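Local structure of microcin B17-processing protein McbD (Escherichia coli str. K-12 substr. MG1655, 6GRH) at residues E[30-41]-E[50-61]. The protein is needed to process the inactive microcin B17 precursor McbA into the active peptide and belongs to the YcaO family of ATP-dependent cyclodehydratases. The protein carries 1 engineered substitution. Numbering follows the deposited sequence.
Sequences SQIWDYERITPA and SIQGAIGEYFER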
# COMPACT_ATOMS: atom_id res chain seq x y z
N SER E 30 -27.96 -6.54 0.99
CA SER E 30 -27.48 -5.46 0.12
C SER E 30 -28.63 -4.55 -0.20
O SER E 30 -29.75 -5.01 -0.39
CB SER E 30 -26.87 -6.00 -1.18
OG SER E 30 -25.71 -6.79 -0.93
N GLN E 31 -28.36 -3.25 -0.29
CA GLN E 31 -29.42 -2.28 -0.43
C GLN E 31 -28.99 -1.13 -1.35
O GLN E 31 -27.83 -0.72 -1.32
CB GLN E 31 -29.81 -1.76 0.95
CG GLN E 31 -30.97 -0.80 0.95
CD GLN E 31 -31.50 -0.50 2.35
OE1 GLN E 31 -32.57 -0.95 2.71
NE2 GLN E 31 -30.75 0.26 3.12
N ILE E 32 -29.92 -0.67 -2.18
CA ILE E 32 -29.76 0.52 -2.98
C ILE E 32 -30.75 1.58 -2.50
O ILE E 32 -31.93 1.30 -2.38
CB ILE E 32 -29.93 0.21 -4.47
CG1 ILE E 32 -28.73 -0.63 -4.92
CG2 ILE E 32 -30.05 1.50 -5.29
CD1 ILE E 32 -28.83 -1.22 -6.29
N TRP E 33 -30.26 2.78 -2.21
CA TRP E 33 -31.10 3.91 -1.82
C TRP E 33 -31.00 4.94 -2.95
O TRP E 33 -29.91 5.18 -3.50
CB TRP E 33 -30.67 4.48 -0.46
CG TRP E 33 -31.38 5.77 -0.01
CD1 TRP E 33 -32.61 5.86 0.56
CD2 TRP E 33 -30.87 7.12 -0.08
NE1 TRP E 33 -32.91 7.18 0.83
CE2 TRP E 33 -31.86 7.97 0.46
CE3 TRP E 33 -29.67 7.68 -0.52
CZ2 TRP E 33 -31.70 9.36 0.55
CZ3 TRP E 33 -29.51 9.07 -0.44
CH2 TRP E 33 -30.52 9.89 0.09
N ASP E 34 -32.14 5.51 -3.33
CA ASP E 34 -32.22 6.48 -4.40
C ASP E 34 -33.26 7.55 -4.02
O ASP E 34 -34.24 7.74 -4.73
CB ASP E 34 -32.60 5.77 -5.72
CG ASP E 34 -32.17 6.54 -6.97
OD1 ASP E 34 -31.34 7.49 -6.86
OD2 ASP E 34 -32.66 6.18 -8.09
N TYR E 35 -33.02 8.25 -2.91
CA TYR E 35 -33.87 9.35 -2.45
C TYR E 35 -35.29 8.79 -2.31
O TYR E 35 -35.44 7.68 -1.81
CB TYR E 35 -33.79 10.56 -3.42
CG TYR E 35 -32.37 10.99 -3.69
CD1 TYR E 35 -31.67 11.75 -2.75
CD2 TYR E 35 -31.73 10.63 -4.87
CE1 TYR E 35 -30.36 12.14 -2.99
CE2 TYR E 35 -30.42 11.01 -5.13
CZ TYR E 35 -29.74 11.76 -4.19
OH TYR E 35 -28.46 12.12 -4.44
N GLU E 36 -36.30 9.48 -2.83
CA GLU E 36 -37.65 8.95 -2.86
C GLU E 36 -38.12 8.80 -4.29
O GLU E 36 -39.34 8.80 -4.57
CB GLU E 36 -38.55 9.84 -2.02
CG GLU E 36 -38.09 9.92 -0.58
CD GLU E 36 -38.97 10.78 0.30
OE1 GLU E 36 -39.46 11.85 -0.11
OE2 GLU E 36 -39.18 10.37 1.45
N ARG E 37 -37.17 8.59 -5.21
CA ARG E 37 -37.51 8.25 -6.57
C ARG E 37 -38.27 6.91 -6.57
O ARG E 37 -39.29 6.79 -7.24
CB ARG E 37 -36.27 8.17 -7.44
CG ARG E 37 -35.62 9.51 -7.69
CD ARG E 37 -34.11 9.36 -7.91
NE ARG E 37 -33.50 10.62 -8.33
CZ ARG E 37 -32.19 10.79 -8.55
NH1 ARG E 37 -31.33 9.77 -8.36
NH2 ARG E 37 -31.74 11.98 -8.93
N ILE E 38 -37.75 5.95 -5.81
CA ILE E 38 -38.42 4.68 -5.44
C ILE E 38 -38.11 4.41 -3.97
O ILE E 38 -37.24 5.08 -3.40
CB ILE E 38 -37.94 3.49 -6.28
CG1 ILE E 38 -36.41 3.34 -6.22
CG2 ILE E 38 -38.39 3.64 -7.72
CD1 ILE E 38 -35.88 2.04 -6.80
N THR E 39 -38.79 3.46 -3.34
CA THR E 39 -38.40 3.09 -1.98
C THR E 39 -37.12 2.22 -2.10
O THR E 39 -36.89 1.63 -3.14
CB THR E 39 -39.49 2.30 -1.26
OG1 THR E 39 -39.79 1.13 -2.01
CG2 THR E 39 -40.76 3.14 -1.09
N PRO E 40 -36.29 2.17 -1.05
CA PRO E 40 -35.00 1.46 -1.17
C PRO E 40 -35.15 -0.00 -1.64
O PRO E 40 -36.07 -0.69 -1.25
CB PRO E 40 -34.44 1.50 0.25
CG PRO E 40 -35.12 2.63 0.90
CD PRO E 40 -36.44 2.83 0.25
N ALA E 41 -34.27 -0.45 -2.52
CA ALA E 41 -34.34 -1.79 -3.07
C ALA E 41 -33.32 -2.67 -2.37
O ALA E 41 -32.15 -2.28 -2.22
CB ALA E 41 -34.04 -1.72 -4.55
N SER E 50 -27.16 -11.71 -3.25
CA SER E 50 -27.70 -10.53 -2.56
C SER E 50 -27.36 -9.22 -3.32
O SER E 50 -28.21 -8.33 -3.44
CB SER E 50 -27.18 -10.46 -1.13
OG SER E 50 -27.34 -9.16 -0.57
N ILE E 51 -26.14 -9.15 -3.83
CA ILE E 51 -25.69 -8.03 -4.61
C ILE E 51 -26.47 -7.98 -5.93
O ILE E 51 -26.96 -6.92 -6.31
CB ILE E 51 -24.17 -8.10 -4.91
CG1 ILE E 51 -23.36 -8.07 -3.59
CG2 ILE E 51 -23.76 -6.98 -5.85
CD1 ILE E 51 -21.89 -8.38 -3.78
N GLN E 52 -26.54 -9.12 -6.61
CA GLN E 52 -27.27 -9.23 -7.87
C GLN E 52 -28.75 -8.91 -7.71
O GLN E 52 -29.32 -8.23 -8.56
CB GLN E 52 -27.12 -10.60 -8.52
CG GLN E 52 -25.73 -10.82 -9.09
CD GLN E 52 -25.45 -12.26 -9.46
OE1 GLN E 52 -26.04 -13.17 -8.88
NE2 GLN E 52 -24.52 -12.48 -10.41
N GLY E 53 -29.34 -9.39 -6.62
CA GLY E 53 -30.72 -9.17 -6.29
C GLY E 53 -31.04 -7.71 -6.00
O GLY E 53 -32.09 -7.23 -6.42
N ALA E 54 -30.18 -7.02 -5.25
CA ALA E 54 -30.44 -5.62 -4.93
C ALA E 54 -30.41 -4.79 -6.20
O ALA E 54 -31.27 -3.91 -6.38
CB ALA E 54 -29.47 -5.07 -3.93
N ILE E 55 -29.41 -5.05 -7.06
CA ILE E 55 -29.30 -4.35 -8.36
C ILE E 55 -30.55 -4.62 -9.23
O ILE E 55 -31.11 -3.71 -9.80
CB ILE E 55 -28.03 -4.76 -9.13
CG1 ILE E 55 -26.76 -4.34 -8.38
CG2 ILE E 55 -28.00 -4.17 -10.56
CD1 ILE E 55 -25.54 -5.13 -8.81
N GLY E 56 -30.93 -5.88 -9.35
CA GLY E 56 -32.13 -6.28 -10.10
C GLY E 56 -33.42 -5.70 -9.57
O GLY E 56 -34.25 -5.23 -10.33
N GLU E 57 -33.58 -5.68 -8.25
CA GLU E 57 -34.73 -5.06 -7.60
C GLU E 57 -34.80 -3.56 -7.92
O GLU E 57 -35.87 -3.03 -8.22
CB GLU E 57 -34.64 -5.30 -6.08
CG GLU E 57 -35.79 -4.75 -5.23
CD GLU E 57 -37.10 -5.48 -5.47
OE1 GLU E 57 -37.08 -6.72 -5.55
OE2 GLU E 57 -38.13 -4.79 -5.60
N TYR E 58 -33.64 -2.90 -7.87
CA TYR E 58 -33.56 -1.51 -8.23
C TYR E 58 -33.96 -1.27 -9.69
O TYR E 58 -34.77 -0.39 -9.96
CB TYR E 58 -32.13 -0.96 -7.99
CG TYR E 58 -32.00 0.44 -8.50
CD1 TYR E 58 -32.57 1.48 -7.81
CD2 TYR E 58 -31.35 0.72 -9.70
CE1 TYR E 58 -32.49 2.78 -8.27
CE2 TYR E 58 -31.28 2.03 -10.17
CZ TYR E 58 -31.86 3.04 -9.46
OH TYR E 58 -31.77 4.33 -9.90
N PHE E 59 -33.36 -2.01 -10.63
CA PHE E 59 -33.70 -1.84 -12.04
C PHE E 59 -35.20 -2.09 -12.28
O PHE E 59 -35.84 -1.33 -13.01
CB PHE E 59 -32.91 -2.79 -12.94
CG PHE E 59 -31.64 -2.22 -13.49
CD1 PHE E 59 -31.62 -1.62 -14.75
CD2 PHE E 59 -30.43 -2.38 -12.81
CE1 PHE E 59 -30.44 -1.12 -15.29
CE2 PHE E 59 -29.23 -1.89 -13.35
CZ PHE E 59 -29.22 -1.27 -14.60
N GLU E 60 -35.73 -3.14 -11.65
CA GLU E 60 -37.15 -3.49 -11.79
C GLU E 60 -38.06 -2.35 -11.32
O GLU E 60 -38.91 -1.89 -12.05
CB GLU E 60 -37.48 -4.74 -10.97
CG GLU E 60 -38.93 -5.16 -11.08
CD GLU E 60 -39.38 -6.04 -9.93
OE1 GLU E 60 -38.65 -7.00 -9.63
OE2 GLU E 60 -40.46 -5.76 -9.33
N ARG E 61 -37.89 -1.94 -10.07
CA ARG E 61 -38.73 -0.91 -9.47
C ARG E 61 -38.58 0.43 -10.14
O ARG E 61 -39.58 1.14 -10.33
CB ARG E 61 -38.47 -0.83 -7.97
CG ARG E 61 -38.85 -2.14 -7.29
CD ARG E 61 -39.70 -1.97 -6.05
NE ARG E 61 -38.89 -1.37 -5.02
CZ ARG E 61 -38.41 -1.99 -3.95
NH1 ARG E 61 -38.66 -3.27 -3.69
NH2 ARG E 61 -37.69 -1.28 -3.10
O HOH W 1 -36.64 -4.05 -1.71
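Strand 30-33 lies along helix 50-61, its axis 7.3 Å away and inclined by 27°, with Ser30 and Ile32 facing the helix and the following loop folded over its later turns. The hydroxyl of Ser30 donates to Ser50 OG (2.9 Å), which bonds Ala43 O, and Ala54 CB sits 3.6 Å from Ser30 O, a close approach consistent with its small side chain. Tyr58 carries the largest share of buried surface on the helix side. Its CG, anti to the backbone N (chi1 174°), sends the ring between strand and loop; Ile32 CG2 and Ile38 CD1 both reach Tyr58 CD1, the latter at 3.5 Å. Tyr58 OH donates to Asp34 OD2 (2.7 Å) from above the carboxylate plane, while Asp34 OD1 takes a salt bridge from Arg37 NH1. Arg61, its chain bent at chi2 and chi3, turns the edge of its guanidinium to the loop's backbone oxygens. Arg61 NH2 gives Thr39 O a nearly straight bond of 3.0 Å (164° at the hydrogen); the oxygen lies in the guanidinium plane, though the donor stands above the carbonyl plane. Ala41 CB lies over one face, and Arg61 NH1 forms a salt bridge with Glu57 one turn earlier. Arg37 also bridges to Glu204 of a neighbouring McbB subunit. The whole illustrates alpha/beta packing: a beta hairpin, 28-33 with 41-45, resting one sheet face on the helix that follows.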